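PDB 4QGS: NADPH-dependent aldehyde reductase YqhD from Escherichia coli, which uses NADPH to reduce a broad range of short-chain aldehydes, including butanal, propanal and toxic acrolein, to alcohols, with one zinc ion per subunit as cofactor. Local coordinates for residues Ala116-Tyr121 and Ile138-Met144; Thr216-Ala221 and Gly270-Asp274; Ala293-Ile298 and Val350-Leu354. All coordinates share one frame; numbering follows the deposited sequence. Where two conformers were deposited one is given.

Contact 1: Ala116-Tyr121 and Ile138-Met144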
loop_
_atom_site.group_PDB
_atom_site.type_symbol
_atom_site.label_atom_id
_atom_site.label_comp_id
_atom_site.label_asym_id
_atom_site.label_seq_id
_atom_site.Cartn_x
_atom_site.Cartn_y
_atom_site.Cartn_z
ATOM N N ALA A 116 1.072 4.253 -18.741
ATOM C CA ALA A 116 -0.034 3.708 -19.525
ATOM C C ALA A 116 -1.082 4.766 -19.881
ATOM O O ALA A 116 -1.616 4.782 -20.991
ATOM C CB ALA A 116 -0.692 2.563 -18.769
ATOM N N ALA A 117 -1.384 5.642 -18.932
ATOM C CA ALA A 117 -2.404 6.662 -19.150
ATOM C C ALA A 117 -1.838 7.830 -19.937
ATOM O O ALA A 117 -2.452 8.309 -20.894
ATOM C CB ALA A 117 -2.965 7.141 -17.830
ATOM N N ALA A 118 -0.661 8.287 -19.523
ATOM C CA ALA A 118 -0.003 9.404 -20.183
ATOM C C ALA A 118 0.159 9.145 -21.673
ATOM O O ALA A 118 0.075 10.069 -22.484
ATOM C CB ALA A 118 1.356 9.675 -19.542
ATOM N N ALA A 119 0.376 7.884 -22.027
ATOM C CA ALA A 119 0.701 7.525 -23.397
ATOM C C ALA A 119 -0.453 7.736 -24.369
ATOM O O ALA A 119 -0.232 8.095 -25.515
ATOM C CB ALA A 119 1.180 6.089 -23.441
ATOM N N ASN A 120 -1.680 7.505 -23.911
ATOM C CA ASN A 120 -2.853 7.826 -24.723
ATOM C C ASN A 120 -3.498 9.161 -24.365
ATOM O O ASN A 120 -4.596 9.486 -24.847
ATOM C CB ASN A 120 -3.942 6.731 -24.658
ATOM C CG ASN A 120 -3.396 5.334 -24.808
ATOM O OD1 ASN A 120 -2.318 5.132 -25.371
ATOM N ND2 ASN A 120 -4.159 4.357 -24.336
ATOM N N TYR A 121 -2.828 9.942 -23.527
ATOM C CA TYR A 121 -3.236 11.334 -23.355
ATOM C C TYR A 121 -2.831 12.027 -24.649
ATOM O O TYR A 121 -1.815 11.663 -25.252
ATOM C CB TYR A 121 -2.572 11.989 -22.144
ATOM C CG TYR A 121 -3.496 12.104 -20.942
ATOM C CD1 TYR A 121 -3.862 13.340 -20.412
ATOM C CD2 TYR A 121 -4.036 10.962 -20.371
ATOM C CE1 TYR A 121 -4.717 13.421 -19.327
ATOM C CE2 TYR A 121 -4.893 11.026 -19.297
ATOM C CZ TYR A 121 -5.231 12.262 -18.776
ATOM O OH TYR A 121 -6.081 12.310 -17.698
ATOM N N ILE A 138 -9.078 10.279 -17.345
ATOM C CA ILE A 138 -8.480 9.242 -18.175
ATOM C C ILE A 138 -9.579 8.449 -18.889
ATOM O O ILE A 138 -10.476 7.897 -18.251
ATOM C CB ILE A 138 -7.587 8.301 -17.338
ATOM C CG1 ILE A 138 -6.374 9.071 -16.800
ATOM C CG2 ILE A 138 -7.132 7.104 -18.169
ATOM C CD1 ILE A 138 -5.623 8.368 -15.674
ATOM N N LYS A 139 -9.511 8.419 -20.219
ATOM C CA LYS A 139 -10.500 7.717 -21.041
ATOM C C LYS A 139 -9.991 6.362 -21.510
ATOM O O LYS A 139 -10.771 5.469 -21.843
ATOM C CB LYS A 139 -10.887 8.556 -22.266
ATOM C CG LYS A 139 -12.068 9.486 -22.060
ATOM C CD LYS A 139 -11.737 10.596 -21.097
ATOM C CE LYS A 139 -12.915 11.521 -20.875
ATOM N NZ LYS A 139 -12.574 12.604 -19.920
ATOM N N SER A 140 -8.674 6.224 -21.556
ATOM C CA SER A 140 -8.056 5.018 -22.076
ATOM C C SER A 140 -6.616 4.951 -21.618
ATOM O O SER A 140 -6.015 5.969 -21.273
ATOM C CB SER A 140 -8.105 4.986 -23.601
ATOM O OG SER A 140 -7.126 5.861 -24.141
ATOM N N ALA A 141 -6.058 3.750 -21.637
ATOM C CA ALA A 141 -4.670 3.568 -21.259
ATOM C C ALA A 141 -4.093 2.387 -22.020
ATOM O O ALA A 141 -4.832 1.486 -22.438
ATOM C CB ALA A 141 -4.546 3.359 -19.761
ATOM N N ILE A 142 -2.783 2.405 -22.223
ATOM C CA ILE A 142 -2.091 1.237 -22.748
ATOM C C ILE A 142 -2.323 0.079 -21.793
ATOM O O ILE A 142 -2.186 0.240 -20.579
ATOM C CB ILE A 142 -0.596 1.492 -22.913
ATOM C CG1 ILE A 142 -0.377 2.622 -23.910
ATOM C CG2 ILE A 142 0.143 0.220 -23.365
ATOM C CD1 ILE A 142 1.031 2.742 -24.343
ATOM N N PRO A 143 -2.711 -1.083 -22.332
ATOM C CA PRO A 143 -2.943 -2.245 -21.477
ATOM C C PRO A 143 -1.692 -2.564 -20.676
ATOM O O PRO A 143 -0.583 -2.419 -21.195
ATOM C CB PRO A 143 -3.264 -3.359 -22.476
ATOM C CG PRO A 143 -3.825 -2.632 -23.658
ATOM C CD PRO A 143 -3.015 -1.374 -23.745
ATOM N N MET A 144 -1.858 -2.959 -19.422
ATOM C CA MET A 144 -0.692 -3.287 -18.614
ATOM C C MET A 144 -0.994 -4.416 -17.649
ATOM O O MET A 144 -2.130 -4.606 -17.231
ATOM C CB MET A 144 -0.184 -2.048 -17.858
ATOM C CG MET A 144 -1.165 -1.465 -16.860
ATOM S SD MET A 144 -0.324 -0.404 -15.649
ATOM C CE MET A 144 0.630 -1.646 -14.773
HETATM O O HOH W 1 -5.132 1.563 -25.565
#
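Ala116 and Ala117, on the C-terminal part of helix 106-119, pack against Ala141 and Ile142 in a close helix-to-loop packing contact at the return of a beta-alpha-beta crossover, where the chain enters strand 144-148. Small side chains let the backbones approach until the CA atoms of Ala117 and Ala141 are 4.4 Å apart. One main-chain bond ties them: Ile142 N donates to Ala116 O at 2.9 Å, fairly straight at 159° but well above the carbonyl plane. The CA-H of Ala141 approaches the same oxygen. With CG1 of Ile142 anti to the carbonyl carbon (chi1 -62°), the branch runs toward the helix and carries CD1 to a tight 3.5 Å from Ala119 CB. Asn120 lays its amide over the extended chain: ND2 makes a weak bond to Ser140 OG and another to a water that donates to Ala141 O. Farther along, Ile138 offers CG1 to the edge of the Tyr121 ring, in its plane and 3.5 Å from CE2, while its CD1 meets Ala117 CB. Ile130 of helix 129-132 touches Ala117, Tyr121 and Ile138. The chemistry is thus mostly apolar packing around a single firm hydrogen bond, with the weaker polar links gathered at the partly exposed Asn120.

Contact 2: Thr216-Ala221 and Gly270-Asp274; sequences TKPVDA and GVPQD
Pro272 fits its ring against the bend formed by Thr216, Lys217 and Val219, joining two irregular loops of the helical C-terminal domain of an iron-containing alcohol dehydrogenase. One loop leads into helix 222-244, the other into helix 276-288, which carries the zinc ligand His278. Around the proline ring from CB, the neighbours change from carbon to carbon, with some shared. CB lies 4.0 Å from Thr216 OG1, and the aliphatic CE of Lys217 crosses near it at 4.1 Å. CG comes 3.8 Å from CG1 of Val219, in the one of its two deposited conformers described here, and also approaches the backbone O of Lys217. CD, next to the ring nitrogen, faces both Val219 methyls, with CG2 at 4.0 Å. The bend in the Lys217 chain at chi3 (-53°) brings CE to the CB-CG edge of the proline ring, while NZ goes on to a weak hydrogen bond with Asn382. Beside the ring, Val271 CG1 reaches Ala221 CB at 3.5 Å, extending the apolar seam to the residue immediately before helix 222-244. Asp274 touches this seam only lightly, its CB near Thr216 CG2; its carboxylate is held elsewhere, OD2 in a salt bridge with Lys311 and OD1 accepting from Ala276 N at the start of helix 276-288. The direct contacts between the loops are therefore van der Waals ones, and the polar link is made by water. That molecule lies 2.7 Å from Thr216 OG1 and 2.9 Å from Pro272 O, to which it probably donates.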
loop_
_atom_site.group_PDB
_atom_site.type_symbol
_atom_site.label_atom_id
_atom_site.label_comp_id
_atom_site.label_asym_id
_atom_site.label_seq_id
_atom_site.Cartn_x
_atom_site.Cartn_y
_atom_site.Cartn_z
ATOM N N THR A 216 -13.382 1.837 13.345
ATOM C CA THR A 216 -13.950 3.134 13.034
ATOM C C THR A 216 -15.268 3.329 13.789
ATOM O O THR A 216 -15.266 3.673 14.967
ATOM C CB THR A 216 -14.186 3.288 11.518
ATOM O OG1 THR A 216 -14.968 2.185 11.045
ATOM C CG2 THR A 216 -12.857 3.305 10.766
ATOM N N LYS A 217 -16.379 3.093 13.095
ATOM C CA LYS A 217 -17.716 3.231 13.682
ATOM C C LYS A 217 -18.580 2.068 13.235
ATOM O O LYS A 217 -18.507 1.670 12.079
ATOM C CB LYS A 217 -18.381 4.549 13.259
ATOM C CG LYS A 217 -17.848 5.782 13.941
ATOM C CD LYS A 217 -18.469 7.048 13.356
ATOM C CE LYS A 217 -18.319 7.101 11.841
ATOM N NZ LYS A 217 -18.862 8.363 11.271
ATOM N N PRO A 218 -19.428 1.541 14.134
ATOM C CA PRO A 218 -20.277 0.413 13.733
ATOM C C PRO A 218 -21.395 0.845 12.790
ATOM O O PRO A 218 -22.127 1.791 13.081
ATOM C CB PRO A 218 -20.832 -0.094 15.064
ATOM C CG PRO A 218 -20.860 1.118 15.938
ATOM C CD PRO A 218 -19.660 1.938 15.535
ATOM N N VAL A 219 -21.499 0.178 11.645
ATOM C CA VAL A 219 -22.567 0.458 10.692
ATOM C C VAL A 219 -23.271 -0.831 10.279
ATOM O O VAL A 219 -23.984 -0.866 9.286
ATOM C CB VAL A 219 -22.053 1.186 9.426
ATOM C CG1 VAL A 219 -21.504 2.563 9.782
ATOM C CG2 VAL A 219 -21.000 0.353 8.692
ATOM N N ASP A 220 -23.070 -1.889 11.064
ATOM C CA ASP A 220 -23.653 -3.218 10.812
ATOM C C ASP A 220 -23.365 -3.725 9.396
ATOM O O ASP A 220 -24.246 -4.281 8.725
ATOM C CB ASP A 220 -25.174 -3.210 11.059
ATOM C CG ASP A 220 -25.751 -4.613 11.218
ATOM O OD1 ASP A 220 -24.966 -5.561 11.445
ATOM O OD2 ASP A 220 -26.994 -4.777 11.127
ATOM N N ALA A 221 -22.136 -3.516 8.942
ATOM C CA ALA A 221 -21.655 -4.101 7.700
ATOM C C ALA A 221 -20.953 -5.413 8.045
ATOM O O ALA A 221 -19.731 -5.450 8.195
ATOM C CB ALA A 221 -20.718 -3.152 6.990
ATOM N N GLY A 270 -18.397 0.616 1.401
ATOM C CA GLY A 270 -19.603 0.893 2.165
ATOM C C GLY A 270 -19.441 1.071 3.667
ATOM O O GLY A 270 -20.433 1.001 4.408
ATOM N N VAL A 271 -18.210 1.308 4.125
ATOM C CA VAL A 271 -17.955 1.493 5.546
ATOM C C VAL A 271 -17.130 2.758 5.785
ATOM O O VAL A 271 -16.452 3.237 4.871
ATOM C CB VAL A 271 -17.234 0.276 6.152
ATOM C CG1 VAL A 271 -18.138 -0.969 6.059
ATOM C CG2 VAL A 271 -15.929 0.026 5.450
ATOM N N PRO A 272 -17.201 3.310 7.006
ATOM C CA PRO A 272 -16.434 4.529 7.299
ATOM C C PRO A 272 -14.954 4.250 7.191
ATOM O O PRO A 272 -14.519 3.127 7.464
ATOM C CB PRO A 272 -16.820 4.864 8.747
ATOM C CG PRO A 272 -18.097 4.125 8.989
ATOM C CD PRO A 272 -18.011 2.884 8.159
ATOM N N GLN A 273 -14.187 5.238 6.759
ATOM C CA GLN A 273 -12.742 5.039 6.689
ATOM C C GLN A 273 -12.038 6.174 7.382
ATOM O O GLN A 273 -12.484 7.313 7.334
ATOM C CB GLN A 273 -12.286 4.914 5.243
ATOM C CG GLN A 273 -12.903 3.684 4.547
ATOM C CD GLN A 273 -12.352 3.436 3.172
ATOM O OE1 GLN A 273 -11.278 3.920 2.820
ATOM N NE2 GLN A 273 -13.094 2.673 2.371
ATOM N N ASP A 274 -10.916 5.848 8.015
ATOM C CA ASP A 274 -10.209 6.779 8.878
ATOM C C ASP A 274 -9.079 7.445 8.088
ATOM O O ASP A 274 -9.260 8.521 7.520
ATOM C CB ASP A 274 -9.697 6.017 10.107
ATOM C CG ASP A 274 -9.000 6.914 11.130
ATOM O OD1 ASP A 274 -8.712 8.077 10.815
ATOM O OD2 ASP A 274 -8.739 6.421 12.247
HETATM O O HOH W 2 -15.478 0.720 8.855
#

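Contact 3: Ala293-Ile298 and Val350-Leu354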
loop_
_atom_site.group_PDB
_atom_site.type_symbol
_atom_site.label_atom_id
_atom_site.label_comp_id
_atom_site.label_asym_id
_atom_site.label_seq_id
_atom_site.Cartn_x
_atom_site.Cartn_y
_atom_site.Cartn_z
ATOM N N ALA A 293 5.921 2.000 7.290
ATOM C CA ALA A 293 5.301 1.152 8.306
ATOM C C ALA A 293 5.727 1.515 9.723
ATOM O O ALA A 293 4.947 1.348 10.661
ATOM C CB ALA A 293 5.612 -0.315 8.035
ATOM N N GLN A 294 6.964 1.998 9.884
ATOM C CA GLN A 294 7.415 2.443 11.204
ATOM C C GLN A 294 6.564 3.610 11.683
ATOM O O GLN A 294 6.182 3.670 12.854
ATOM C CB GLN A 294 8.904 2.847 11.171
ATOM C CG GLN A 294 9.828 1.686 10.886
ATOM C CD GLN A 294 11.261 2.132 10.592
ATOM O OE1 GLN A 294 11.511 3.294 10.251
ATOM N NE2 GLN A 294 12.204 1.198 10.706
ATOM N N THR A 295 6.238 4.527 10.780
ATOM C CA THR A 295 5.438 5.681 11.196
ATOM C C THR A 295 4.030 5.239 11.606
ATOM O O THR A 295 3.424 5.839 12.502
ATOM C CB THR A 295 5.334 6.749 10.096
ATOM O OG1 THR A 295 4.479 6.285 9.039
ATOM C CG2 THR A 295 6.740 7.092 9.551
ATOM N N LEU A 296 3.511 4.195 10.960
ATOM C CA LEU A 296 2.179 3.689 11.308
ATOM C C LEU A 296 2.170 2.996 12.666
ATOM O O LEU A 296 1.212 3.126 13.436
ATOM C CB LEU A 296 1.662 2.716 10.226
ATOM C CG LEU A 296 1.652 3.235 8.785
ATOM C CD1 LEU A 296 1.146 2.139 7.810
ATOM C CD2 LEU A 296 0.835 4.510 8.627
ATOM N N ALA A 297 3.223 2.238 12.948
ATOM C CA ALA A 297 3.325 1.513 14.206
ATOM C C ALA A 297 3.431 2.492 15.370
ATOM O O ALA A 297 2.934 2.228 16.466
ATOM C CB ALA A 297 4.522 0.584 14.188
ATOM N N ILE A 298 4.074 3.629 15.124
ATOM C CA ILE A 298 4.161 4.664 16.138
ATOM C C ILE A 298 2.801 5.339 16.368
ATOM O O ILE A 298 2.324 5.443 17.501
ATOM C CB ILE A 298 5.200 5.755 15.752
ATOM C CG1 ILE A 298 6.628 5.181 15.736
ATOM C CG2 ILE A 298 5.113 6.958 16.699
ATOM C CD1 ILE A 298 7.583 6.035 14.959
ATOM N N VAL A 350 9.270 -3.852 14.802
ATOM C CA VAL A 350 8.885 -2.489 14.432
ATOM C C VAL A 350 8.471 -1.683 15.666
ATOM O O VAL A 350 7.324 -1.749 16.100
ATOM C CB VAL A 350 7.709 -2.459 13.416
ATOM C CG1 VAL A 350 7.533 -1.046 12.863
ATOM C CG2 VAL A 350 7.944 -3.463 12.278
ATOM N N PRO A 351 9.414 -0.928 16.244
ATOM C CA PRO A 351 9.184 -0.159 17.475
ATOM C C PRO A 351 8.073 0.875 17.358
ATOM O O PRO A 351 7.836 1.420 16.277
ATOM C CB PRO A 351 10.538 0.535 17.713
ATOM C CG PRO A 351 11.522 -0.333 17.040
ATOM C CD PRO A 351 10.824 -0.877 15.819
ATOM N N THR A 352 7.422 1.179 18.474
ATOM C CA THR A 352 6.215 1.999 18.422
ATOM C C THR A 352 6.272 3.344 19.151
ATOM O O THR A 352 5.251 3.976 19.333
ATOM C CB THR A 352 5.015 1.211 18.982
ATOM O OG1 THR A 352 5.257 0.900 20.358
ATOM C CG2 THR A 352 4.803 -0.090 18.192
ATOM N N HIS A 353 7.458 3.801 19.554
ATOM C CA HIS A 353 7.591 5.131 20.143
ATOM C C HIS A 353 8.634 5.965 19.394
ATOM O O HIS A 353 9.617 5.417 18.886
ATOM C CB HIS A 353 7.976 5.035 21.634
ATOM C CG HIS A 353 6.944 4.358 22.489
ATOM N ND1 HIS A 353 6.988 3.014 22.789
ATOM C CD2 HIS A 353 5.838 4.843 23.103
ATOM C CE1 HIS A 353 5.953 2.698 23.546
ATOM N NE2 HIS A 353 5.239 3.791 23.753
ATOM N N LEU A 354 8.419 7.280 19.333
ATOM C CA LEU A 354 9.357 8.181 18.665
ATOM C C LEU A 354 10.752 8.024 19.255
ATOM O O LEU A 354 11.736 8.012 18.527
ATOM C CB LEU A 354 8.900 9.640 18.772
ATOM C CG LEU A 354 7.643 9.971 17.963
ATOM C CD1 LEU A 354 7.124 11.367 18.317
ATOM C CD2 LEU A 354 7.955 9.893 16.485
HETATM O O HOH W 3 3.037 5.410 20.176
#
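Val350 meets Ala297 where the loop after helix 330-347 passes along helix 292-306, the helix that opens with the zinc ligand His292. Its CG1, turned anti to the backbone nitrogen (chi1 -169°), does the touching: it sits 3.7 Å from Ala297 CB and also reaches CA and CG of Gln294. The amide of Gln294 turns elsewhere, OE1 accepting from Asp291 N. Pro351 contributes mainly its carbonyl, whose oxygen lies 4.0 Å from Ile298 CG1 and about as far from Ala297 CB, while accepting a hydrogen bond from Tyr357 OH. Thr352 comes closest to the helix backbone. Its CB and its CG2 each stand 3.4 Å from Ala297 O, a buried carbonyl oxygen that finds no hydrogen-bond partner in the model; its OG1 is instead bonded to Arg342. Thr352 O receives a CA-H...O contact from Ile298 CA, 3.4 Å long and nearly straight at 160°. A water bridges the same two residues, donating to Ile298 O and Thr352 O, both at 2.8 Å. His353 brings its backbone N near Ile298 CG1. Leu354 then swings CD2 inward to 4.1 Å from Ile298 CG2, the two side chains crossing at about a right angle. An alanine in place of Ile298 would probably open a gap beside Leu354 CD2 and leave the Thr352-His353 backbone without the CG1 packing. Phe345 of helix 330-347 backs both Ala297 and Thr352, Val350 reaches Val204 of helix 196-211, and the far face of 293-298 rests through Thr295 and Leu296 on helix 276-288.

Overall arrangement
From the N terminus, the chain first builds the parallel-sheet half of the fold, where contact 1 closes a loop with 16 residues between its segments and binds helix 106-119 to the approach of strand 144-148. The helical half follows. Contact 2 joins the loops ahead of helices 222-244 and 276-288, and only after it has closed does contact 3 open, tying helix 292-306 to the loop beyond helix 330-347. All three are in series, so none nests in or crosses another. Contacts 2 and 3 share the helical half, their centres about 25 Å apart. Contacts 1 and 3 lie on opposite sides of the chain's centre, with about 37 Å between their own centres.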